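Putative GH105 family protein (Salmonella enterica subsp. enterica serovar Paratyphi A, PDB 3QWT) is of unknown function but probably acts as a glycoside hydrolase of family GH105, built as an alpha/alpha toroid. Local coordinates at residues 80-85 with 375-380; 241-246 with 304-309; 266-271 with 315-320. All blocks are in the same frame, centred on the assembly; numbering follows the deposited sequence.

Overall arrangement
The three contacts tie together neighbouring helices of the alpha/alpha toroid. Along the chain the segments run 80-85, 241-246, 266-271, 304-309, 315-320 and 375-380, so that contact 1 closes a loop in which contacts 2 and 3 are nested, and the latter two interleave. Contact 2 lies between the others, with its centre about 15 Å from that of contact 1 and about 12 Å from that of contact 3; contacts 1 and 3 are about 22 Å apart, centre to centre, and do not touch. Helix 294-309 links all three: Arg309 forms a salt bridge with Glu375 of contact 1, whereas Ile304 and Ala307 pack on Ile268 of contact 3. Contact 1 joins an early helix to the last.

Contact 1: 80-85 with 375-380; sequences YQQTGD and EYLRNY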
loop_
_atom_site.group_PDB
_atom_site.type_symbol
_atom_site.label_atom_id
_atom_site.label_comp_id
_atom_site.label_asym_id
_atom_site.label_seq_id
_atom_site.Cartn_x
_atom_site.Cartn_y
_atom_site.Cartn_z
ATOM N N TYR A 80 -7.582 -7.477 -36.821
ATOM C CA TYR A 80 -6.569 -8.429 -36.385
ATOM C C TYR A 80 -6.746 -8.748 -34.901
ATOM O O TYR A 80 -6.717 -9.907 -34.484
ATOM C CB TYR A 80 -5.144 -7.901 -36.632
ATOM C CG TYR A 80 -4.111 -8.644 -35.810
ATOM C CD1 TYR A 80 -3.809 -9.979 -36.078
ATOM C CD2 TYR A 80 -3.470 -8.037 -34.755
ATOM C CE1 TYR A 80 -2.872 -10.681 -35.314
ATOM C CE2 TYR A 80 -2.541 -8.725 -33.988
ATOM C CZ TYR A 80 -2.250 -10.047 -34.269
ATOM O OH TYR A 80 -1.326 -10.727 -33.510
ATOM N N GLN A 81 -6.928 -7.711 -34.101
ATOM C CA GLN A 81 -7.044 -7.889 -32.662
ATOM C C GLN A 81 -8.179 -8.840 -32.280
ATOM O O GLN A 81 -8.030 -9.652 -31.375
ATOM C CB GLN A 81 -7.228 -6.536 -31.983
ATOM C CG GLN A 81 -7.363 -6.611 -30.460
ATOM C CD GLN A 81 -7.492 -5.232 -29.838
ATOM O OE1 GLN A 81 -8.436 -4.491 -30.141
ATOM N NE2 GLN A 81 -6.524 -4.864 -28.995
ATOM N N GLN A 82 -9.306 -8.735 -32.980
ATOM C CA GLN A 82 -10.487 -9.554 -32.690
ATOM C C GLN A 82 -10.387 -11.006 -33.168
ATOM O O GLN A 82 -10.813 -11.916 -32.455
ATOM C CB GLN A 82 -11.745 -8.907 -33.282
ATOM C CG GLN A 82 -13.031 -9.660 -33.012
ATOM C CD GLN A 82 -14.158 -9.197 -33.923
ATOM O OE1 GLN A 82 -14.516 -9.885 -34.868
ATOM N NE2 GLN A 82 -14.694 -8.010 -33.659
ATOM N N THR A 83 -9.817 -11.216 -34.354
ATOM C CA THR A 83 -9.807 -12.537 -34.980
ATOM C C THR A 83 -8.453 -13.243 -35.088
ATOM O O THR A 83 -8.408 -14.428 -35.420
ATOM C CB THR A 83 -10.275 -12.432 -36.398
ATOM O OG1 THR A 83 -9.245 -11.783 -37.152
ATOM C CG2 THR A 83 -11.587 -11.620 -36.474
ATOM N N GLY A 84 -7.360 -12.523 -34.855
ATOM C CA GLY A 84 -6.017 -13.071 -35.008
ATOM C C GLY A 84 -5.584 -13.363 -36.445
ATOM O O GLY A 84 -4.584 -14.053 -36.669
ATOM N N ASP A 85 -6.344 -12.840 -37.409
ATOM C CA ASP A 85 -6.081 -13.003 -38.848
ATOM C C ASP A 85 -4.662 -12.601 -39.267
ATOM O O ASP A 85 -4.340 -11.415 -39.325
ATOM C CB ASP A 85 -7.110 -12.177 -39.634
ATOM C CG ASP A 85 -7.058 -12.430 -41.128
ATOM O OD1 ASP A 85 -8.104 -12.803 -41.697
ATOM O OD2 ASP A 85 -5.986 -12.240 -41.732
ATOM N N GLU A 375 -16.606 -3.868 -35.235
ATOM C CA GLU A 375 -17.402 -3.710 -34.038
ATOM C C GLU A 375 -18.756 -4.413 -34.238
ATOM O O GLU A 375 -19.297 -5.026 -33.313
ATOM C CB GLU A 375 -17.548 -2.222 -33.688
ATOM C CG GLU A 375 -18.476 -1.923 -32.512
ATOM C CD GLU A 375 -17.986 -2.459 -31.163
ATOM O OE1 GLU A 375 -16.775 -2.462 -30.917
ATOM O OE2 GLU A 375 -18.825 -2.857 -30.326
ATOM N N TYR A 376 -19.287 -4.359 -35.456
ATOM C CA TYR A 376 -20.575 -4.991 -35.730
ATOM C C TYR A 376 -20.482 -6.519 -35.646
ATOM O O TYR A 376 -21.451 -7.191 -35.264
ATOM C CB TYR A 376 -21.103 -4.560 -37.094
ATOM C CG TYR A 376 -22.562 -4.913 -37.331
ATOM C CD1 TYR A 376 -22.919 -5.909 -38.242
ATOM C CD2 TYR A 376 -23.579 -4.247 -36.652
ATOM C CE1 TYR A 376 -24.230 -6.232 -38.466
ATOM C CE2 TYR A 376 -24.915 -4.568 -36.876
ATOM C CZ TYR A 376 -25.229 -5.564 -37.786
ATOM O OH TYR A 376 -26.545 -5.905 -38.027
ATOM N N LEU A 377 -19.310 -7.055 -35.990
ATOM C CA LEU A 377 -19.038 -8.484 -35.860
ATOM C C LEU A 377 -19.183 -8.981 -34.427
ATOM O O LEU A 377 -19.466 -10.156 -34.206
ATOM C CB LEU A 377 -17.639 -8.834 -36.379
ATOM C CG LEU A 377 -17.579 -9.250 -37.858
ATOM C CD1 LEU A 377 -16.149 -9.524 -38.275
ATOM C CD2 LEU A 377 -18.457 -10.469 -38.145
ATOM N N ARG A 378 -18.982 -8.103 -33.452
ATOM C CA ARG A 378 -19.137 -8.518 -32.055
ATOM C C ARG A 378 -20.555 -9.001 -31.786
ATOM O O ARG A 378 -20.766 -9.859 -30.936
ATOM C CB ARG A 378 -18.741 -7.410 -31.078
ATOM C CG ARG A 378 -17.239 -7.157 -31.013
ATOM C CD ARG A 378 -16.918 -6.144 -29.927
ATOM N NE ARG A 378 -17.024 -6.723 -28.589
ATOM C CZ ARG A 378 -16.060 -7.441 -28.012
ATOM N NH1 ARG A 378 -16.224 -7.935 -26.788
ATOM N NH2 ARG A 378 -14.927 -7.667 -28.668
ATOM N N ASN A 379 -21.519 -8.463 -32.525
ATOM C CA ASN A 379 -22.890 -8.988 -32.488
ATOM C C ASN A 379 -23.018 -10.461 -32.896
ATOM O O ASN A 379 -24.068 -11.073 -32.693
ATOM C CB ASN A 379 -23.831 -8.139 -33.346
ATOM C CG ASN A 379 -24.205 -6.839 -32.679
ATOM O OD1 ASN A 379 -24.103 -6.703 -31.467
ATOM N ND2 ASN A 379 -24.649 -5.874 -33.470
ATOM N N TYR A 380 -21.960 -11.034 -33.464
ATOM C CA TYR A 380 -22.015 -12.436 -33.873
ATOM C C TYR A 380 -21.305 -13.370 -32.904
ATOM O O TYR A 380 -21.039 -14.526 -33.227
ATOM C CB TYR A 380 -21.493 -12.614 -35.299
ATOM C CG TYR A 380 -22.340 -11.885 -36.296
ATOM C CD1 TYR A 380 -22.334 -10.501 -36.345
ATOM C CD2 TYR A 380 -23.174 -12.572 -37.171
ATOM C CE1 TYR A 380 -23.126 -9.820 -37.242
ATOM C CE2 TYR A 380 -23.971 -11.898 -38.069
ATOM C CZ TYR A 380 -23.942 -10.520 -38.101
ATOM O OH TYR A 380 -24.724 -9.823 -38.989
#
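Where helices 67-83 and 363-377 of the alpha/alpha toroid come to their C-terminal ends, Gln82 reaches across to Leu377 and Arg378, joining an early helix to the last one. The backbones stay well apart, with 8.7 Å between Gln82 CA and Arg378 CA, and the glutamine chain spans the gap. Its CG is anti to the backbone N (chi1 -179°), and the chain runs out extended, carrying the amide against the other helix. There it crosses Leu377 at about a right angle. Gln82 OE1 lies 3.6 Å from Leu377 CB and also 3.8 Å from Leu377 CD1, so the carbonyl oxygen sits against both the root and one methyl of the leucine, while Gln82 NE2 lies 3.8 Å from Arg378 CG. No hydrogen bond links the two segments; the buried amide instead donates through NE2 to the carbonyl of Thr374, one turn back on the same helix as Leu377. The guanidinium of Arg378, inclined 66° to that amide, turns to Glu135 of the second subunit in a salt bridge. Just past Gln82, helix 67-83 ends in an ST turn at Thr83. Around this junction, Leu377 and Tyr376 pack on helix 23-37, Glu375 on helix 294-309, and Tyr80 on helix 114-125, while Pro132 of the second subunit touches Gln82.

Contact 2: 241-246 with 304-309; sequences IPDFLE and ILKAVR. With GOL (glycerol), chain G.
Helices 231-248 and 294-309 run side by side in the same general direction, the axes of segments 241-246 and 304-309 passing 9.9 Å apart at 39°, with Pro242 CA and Ala307 CA 6.3 Å apart where the backbones come closest. Within this alpha/alpha toroid the pair is joined by a salt-bridge network of Asp243, Glu246 and Lys306. Pro242, whose nitrogen can make no bond to the preceding turn, kinks its helix, and its CB rests 4.0 Å from Lys306 CD. Lys306 is fully extended, with CG anti to the backbone N (chi1 -168°), and crosses both acidic side chains at about right angles. Its NZ binds Asp243 OD1 at 2.7 Å and Glu246 OE2 at 3.1 Å, in each case from above the carboxylate plane. Tyr302 OH bonds to both Lys306 NZ and Asp243 OD1, and Tyr74 OH holds the other carboxylate oxygen of Asp243, so the buried Asp243 and Lys306 each have more than one polar partner. Glu246 OE1 also pairs with Lys310. A glycerol, probably from the crystallisation liquor, occupies a polar site at the end of the network, its O1 3.2 Å from Lys306 NZ. The glycerol O2 donates to Glu246 OE1 at 2.7 Å and lies at the guanidinium edge of Arg309, where NH2 reaches it at 2.8 Å along a nearly straight N-H...O line of 166°.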
loop_
_atom_site.group_PDB
_atom_site.type_symbol
_atom_site.label_atom_id
_atom_site.label_comp_id
_atom_site.label_asym_id
_atom_site.label_seq_id
_atom_site.Cartn_x
_atom_site.Cartn_y
_atom_site.Cartn_z
ATOM N N ILE A 241 -13.569 9.140 -28.289
ATOM C CA ILE A 241 -14.043 9.143 -26.915
ATOM C C ILE A 241 -14.191 7.715 -26.359
ATOM O O ILE A 241 -13.761 7.430 -25.238
ATOM C CB ILE A 241 -15.341 9.944 -26.758
ATOM C CG1 ILE A 241 -15.050 11.428 -27.013
ATOM C CG2 ILE A 241 -15.928 9.750 -25.356
ATOM C CD1 ILE A 241 -16.271 12.326 -26.978
ATOM N N PRO A 242 -14.790 6.814 -27.139
ATOM C CA PRO A 242 -14.976 5.470 -26.602
ATOM C C PRO A 242 -13.646 4.757 -26.478
ATOM O O PRO A 242 -13.426 4.048 -25.494
ATOM C CB PRO A 242 -15.853 4.792 -27.662
ATOM C CG PRO A 242 -16.581 5.913 -28.295
ATOM C CD PRO A 242 -15.579 7.029 -28.360
ATOM N N ASP A 243 -12.760 4.950 -27.450
ATOM C CA ASP A 243 -11.460 4.290 -27.372
ATOM C C ASP A 243 -10.614 4.863 -26.250
ATOM O O ASP A 243 -9.920 4.135 -25.543
ATOM C CB ASP A 243 -10.737 4.347 -28.717
ATOM C CG ASP A 243 -11.314 3.358 -29.722
ATOM O OD1 ASP A 243 -12.389 2.774 -29.459
ATOM O OD2 ASP A 243 -10.693 3.165 -30.770
ATOM N N PHE A 244 -10.699 6.175 -26.078
ATOM C CA PHE A 244 -9.977 6.851 -25.018
ATOM C C PHE A 244 -10.502 6.377 -23.652
ATOM O O PHE A 244 -9.724 6.035 -22.754
ATOM C CB PHE A 244 -10.115 8.362 -25.198
ATOM C CG PHE A 244 -9.259 9.171 -24.273
ATOM C CD1 PHE A 244 -7.913 8.926 -24.166
ATOM C CD2 PHE A 244 -9.812 10.185 -23.514
ATOM C CE1 PHE A 244 -7.136 9.668 -23.319
ATOM C CE2 PHE A 244 -9.047 10.925 -22.670
ATOM C CZ PHE A 244 -7.698 10.668 -22.570
ATOM N N LEU A 245 -11.822 6.318 -23.511
ATOM C CA LEU A 245 -12.419 5.888 -22.257
ATOM C C LEU A 245 -11.984 4.482 -21.888
ATOM O O LEU A 245 -11.745 4.156 -20.715
ATOM C CB LEU A 245 -13.930 5.922 -22.348
ATOM C CG LEU A 245 -14.567 7.303 -22.250
ATOM C CD1 LEU A 245 -16.075 7.158 -22.368
ATOM C CD2 LEU A 245 -14.175 7.970 -20.947
ATOM N N GLU A 246 -11.895 3.635 -22.898
ATOM C CA GLU A 246 -11.538 2.253 -22.667
ATOM C C GLU A 246 -10.079 2.180 -22.222
ATOM O O GLU A 246 -9.748 1.428 -21.304
ATOM C CB GLU A 246 -11.777 1.439 -23.938
ATOM C CG GLU A 246 -11.329 -0.004 -23.860
ATOM C CD GLU A 246 -11.656 -0.756 -25.146
ATOM O OE1 GLU A 246 -12.604 -1.557 -25.130
ATOM O OE2 GLU A 246 -10.982 -0.521 -26.171
ATOM N N ILE A 304 -21.005 4.674 -32.103
ATOM C CA ILE A 304 -22.328 4.435 -31.560
ATOM C C ILE A 304 -22.473 2.974 -31.155
ATOM O O ILE A 304 -22.989 2.667 -30.088
ATOM C CB ILE A 304 -23.417 4.852 -32.545
ATOM C CG1 ILE A 304 -23.321 6.357 -32.796
ATOM C CG2 ILE A 304 -24.798 4.482 -32.005
ATOM C CD1 ILE A 304 -24.298 6.890 -33.851
ATOM N N LEU A 305 -21.987 2.074 -31.993
ATOM C CA LEU A 305 -21.995 0.661 -31.647
ATOM C C LEU A 305 -21.219 0.409 -30.367
ATOM O O LEU A 305 -21.700 -0.266 -29.466
ATOM C CB LEU A 305 -21.376 -0.164 -32.770
ATOM C CG LEU A 305 -22.279 -0.504 -33.944
ATOM C CD1 LEU A 305 -21.480 -1.165 -35.070
ATOM C CD2 LEU A 305 -23.405 -1.397 -33.454
ATOM N N LYS A 306 -20.006 0.945 -30.296
ATOM C CA LYS A 306 -19.138 0.669 -29.161
ATOM C C LYS A 306 -19.697 1.318 -27.899
ATOM O O LYS A 306 -19.655 0.733 -26.825
ATOM C CB LYS A 306 -17.711 1.146 -29.429
ATOM C CG LYS A 306 -16.708 0.623 -28.402
ATOM C CD LYS A 306 -15.290 0.995 -28.778
ATOM C CE LYS A 306 -14.296 0.455 -27.760
ATOM N NZ LYS A 306 -12.964 0.325 -28.381
ATOM N N ALA A 307 -20.247 2.516 -28.042
ATOM C CA ALA A 307 -20.815 3.213 -26.901
ATOM C C ALA A 307 -22.046 2.468 -26.374
ATOM O O ALA A 307 -22.346 2.512 -25.182
ATOM C CB ALA A 307 -21.143 4.652 -27.256
ATOM N N VAL A 308 -22.755 1.767 -27.248
ATOM C CA VAL A 308 -23.869 0.971 -26.762
ATOM C C VAL A 308 -23.294 -0.254 -26.052
ATOM O O VAL A 308 -23.663 -0.575 -24.914
ATOM C CB VAL A 308 -24.841 0.537 -27.888
ATOM C CG1 VAL A 308 -25.786 -0.545 -27.381
ATOM C CG2 VAL A 308 -25.645 1.733 -28.414
ATOM N N ARG A 309 -22.375 -0.933 -26.723
ATOM C CA ARG A 309 -21.779 -2.105 -26.126
ATOM C C ARG A 309 -21.229 -1.814 -24.724
ATOM O O ARG A 309 -21.466 -2.587 -23.792
ATOM C CB ARG A 309 -20.681 -2.666 -27.007
ATOM C CG ARG A 309 -19.743 -3.556 -26.220
ATOM C CD ARG A 309 -18.956 -4.436 -27.136
ATOM N NE ARG A 309 -17.947 -3.709 -27.889
ATOM C CZ ARG A 309 -16.651 -3.715 -27.583
ATOM N NH1 ARG A 309 -16.223 -4.394 -26.517
ATOM N NH2 ARG A 309 -15.784 -3.043 -28.339
HETATM C C1 GOL G . -12.202 -3.448 -29.406
HETATM O O1 GOL G . -12.731 -2.328 -30.078
HETATM C C2 GOL G . -11.984 -3.103 -27.937
HETATM O O2 GOL G . -13.232 -3.002 -27.289
HETATM C C3 GOL G . -11.157 -4.198 -27.276
HETATM O O3 GOL G . -11.776 -5.447 -27.489
#

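Contact 3: 266-271 with 315-320; sequences AQIAAL and RHYAQV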
loop_
_atom_site.group_PDB
_atom_site.type_symbol
_atom_site.label_atom_id
_atom_site.label_comp_id
_atom_site.label_asym_id
_atom_site.label_seq_id
_atom_site.Cartn_x
_atom_site.Cartn_y
_atom_site.Cartn_z
ATOM N N ALA A 266 -24.243 13.849 -25.714
ATOM C CA ALA A 266 -24.763 15.028 -26.369
ATOM C C ALA A 266 -24.561 14.897 -27.880
ATOM O O ALA A 266 -25.433 15.272 -28.659
ATOM C CB ALA A 266 -24.082 16.272 -25.838
ATOM N N GLN A 267 -23.417 14.352 -28.295
ATOM C CA GLN A 267 -23.177 14.179 -29.726
ATOM C C GLN A 267 -24.074 13.105 -30.330
ATOM O O GLN A 267 -24.706 13.322 -31.346
ATOM C CB GLN A 267 -21.717 13.856 -30.059
ATOM C CG GLN A 267 -21.458 13.928 -31.575
ATOM C CD GLN A 267 -20.139 13.313 -31.996
ATOM O OE1 GLN A 267 -19.851 12.154 -31.686
ATOM N NE2 GLN A 267 -19.330 14.086 -32.713
ATOM N N ILE A 268 -24.107 11.937 -29.708
ATOM C CA ILE A 268 -24.853 10.820 -30.255
ATOM C C ILE A 268 -26.347 11.187 -30.367
ATOM O O ILE A 268 -26.992 10.920 -31.382
ATOM C CB ILE A 268 -24.558 9.536 -29.447
ATOM C CG1 ILE A 268 -23.093 9.098 -29.684
ATOM C CG2 ILE A 268 -25.495 8.431 -29.800
ATOM C CD1 ILE A 268 -22.729 7.675 -29.187
ATOM N N ALA A 269 -26.882 11.867 -29.362
ATOM C CA ALA A 269 -28.270 12.328 -29.439
ATOM C C ALA A 269 -28.481 13.251 -30.633
ATOM O O ALA A 269 -29.486 13.137 -31.348
ATOM C CB ALA A 269 -28.702 13.023 -28.125
ATOM N N ALA A 270 -27.542 14.168 -30.859
ATOM C CA ALA A 270 -27.685 15.108 -31.975
ATOM C C ALA A 270 -27.544 14.410 -33.331
ATOM O O ALA A 270 -28.153 14.822 -34.336
ATOM C CB ALA A 270 -26.706 16.237 -31.848
ATOM N N LEU A 271 -26.748 13.350 -33.350
ATOM C CA LEU A 271 -26.514 12.590 -34.571
ATOM C C LEU A 271 -27.740 11.763 -34.898
ATOM O O LEU A 271 -28.083 11.571 -36.062
ATOM C CB LEU A 271 -25.303 11.669 -34.404
ATOM C CG LEU A 271 -23.930 12.335 -34.505
ATOM C CD1 LEU A 271 -22.860 11.464 -33.870
ATOM C CD2 LEU A 271 -23.585 12.633 -35.972
ATOM N N ARG A 315 -29.337 1.448 -24.741
ATOM C CA ARG A 315 -29.507 0.444 -25.795
ATOM C C ARG A 315 -30.224 0.940 -27.042
ATOM O O ARG A 315 -29.970 0.444 -28.147
ATOM C CB ARG A 315 -30.299 -0.763 -25.278
ATOM C CG ARG A 315 -29.619 -1.595 -24.221
ATOM C CD ARG A 315 -28.706 -2.647 -24.816
ATOM N NE ARG A 315 -27.780 -3.118 -23.791
ATOM C CZ ARG A 315 -26.704 -3.861 -24.020
ATOM N NH1 ARG A 315 -26.408 -4.238 -25.260
ATOM N NH2 ARG A 315 -25.930 -4.224 -23.002
ATOM N N HIS A 316 -31.152 1.876 -26.880
ATOM C CA HIS A 316 -32.026 2.201 -28.003
ATOM C C HIS A 316 -31.261 2.829 -29.155
ATOM O O HIS A 316 -31.715 2.806 -30.300
ATOM C CB HIS A 316 -33.152 3.114 -27.567
ATOM C CG HIS A 316 -32.684 4.462 -27.142
ATOM N ND1 HIS A 316 -32.380 5.459 -28.042
ATOM C CD2 HIS A 316 -32.450 4.977 -25.910
ATOM C CE1 HIS A 316 -31.992 6.537 -27.384
ATOM N NE2 HIS A 316 -32.023 6.270 -26.088
ATOM N N TYR A 317 -30.089 3.377 -28.861
ATOM C CA TYR A 317 -29.268 3.975 -29.906
ATOM C C TYR A 317 -28.758 2.951 -30.902
ATOM O O TYR A 317 -28.189 3.315 -31.940
ATOM C CB TYR A 317 -28.092 4.742 -29.316
ATOM C CG TYR A 317 -28.468 6.113 -28.830
ATOM C CD1 TYR A 317 -28.978 7.066 -29.707
ATOM C CD2 TYR A 317 -28.318 6.458 -27.498
ATOM C CE1 TYR A 317 -29.324 8.325 -29.267
ATOM C CE2 TYR A 317 -28.660 7.716 -27.045
ATOM C CZ TYR A 317 -29.159 8.646 -27.934
ATOM O OH TYR A 317 -29.494 9.893 -27.470
ATOM N N ALA A 318 -28.958 1.675 -30.593
ATOM C CA ALA A 318 -28.530 0.623 -31.503
ATOM C C ALA A 318 -29.171 0.791 -32.880
ATOM O O ALA A 318 -28.493 0.674 -33.895
ATOM C CB ALA A 318 -28.834 -0.746 -30.933
ATOM N N GLN A 319 -30.473 1.067 -32.911
ATOM C CA GLN A 319 -31.179 1.228 -34.183
ATOM C C GLN A 319 -30.440 2.186 -35.103
ATOM O O GLN A 319 -30.266 1.911 -36.284
ATOM C CB GLN A 319 -32.611 1.721 -33.960
ATOM C CG GLN A 319 -33.533 0.692 -33.350
ATOM C CD GLN A 319 -34.782 1.325 -32.754
ATOM O OE1 GLN A 319 -34.702 2.075 -31.774
ATOM N NE2 GLN A 319 -35.944 1.030 -33.345
ATOM N N VAL A 320 -29.998 3.313 -34.556
ATOM C CA VAL A 320 -29.210 4.253 -35.340
ATOM C C VAL A 320 -27.992 3.573 -35.970
ATOM O O VAL A 320 -27.747 3.673 -37.184
ATOM C CB VAL A 320 -28.723 5.400 -34.483
ATOM C CG1 VAL A 320 -27.662 6.182 -35.240
ATOM C CG2 VAL A 320 -29.900 6.280 -34.098
#
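Tyr317, close to the start of helix 318-330, carries this contact by setting its ring against Ile268 and Ala269 of helix 255-272, a neighbouring helix of the alpha/alpha toroid. The segment begins at Arg315, which takes no part across the contact and makes a long, weak ion pair with Glu144 of the second subunit. Its carbonyl O accepts a bond from Ala318 N at 2.9 Å, drawing the chain into a turn. His316 folds back over the next side chain: its CE1 sits 3.4 Å above the plane of the Tyr317 ring, over the centre. From the opposite face comes Ile268, and the phenol is thus sandwiched between His316 CE1 and the Ile268 CG2 methyl. The latter is a CH-pi contact, with Ile268 CG2 3.8 Å from the centroid of the Tyr317 ring and 11° off its normal. Tyr317 CB is directed at helix 255-272, and with chi1 -81° the ring lies across Ile268 and brings its OH to 3.3 Å from Ala269 CB. Here the hydroxyl oxygen is in van der Waals contact with the alanine methyl, and no hydrogen bond crosses between the segments. Ala318 to Val320 are helical. Val320, one turn after Tyr317, directs its CB at helix 255-272 again and rests on Ala272, while its carbonyl accepts from Gln275 NE2. Helix 294-309 also packs here, Ile304 touching both Ile268 and Val320 and Phe300 meeting Leu271; Gln267 bonds to Thr238 and Asn234 of helix 231-248.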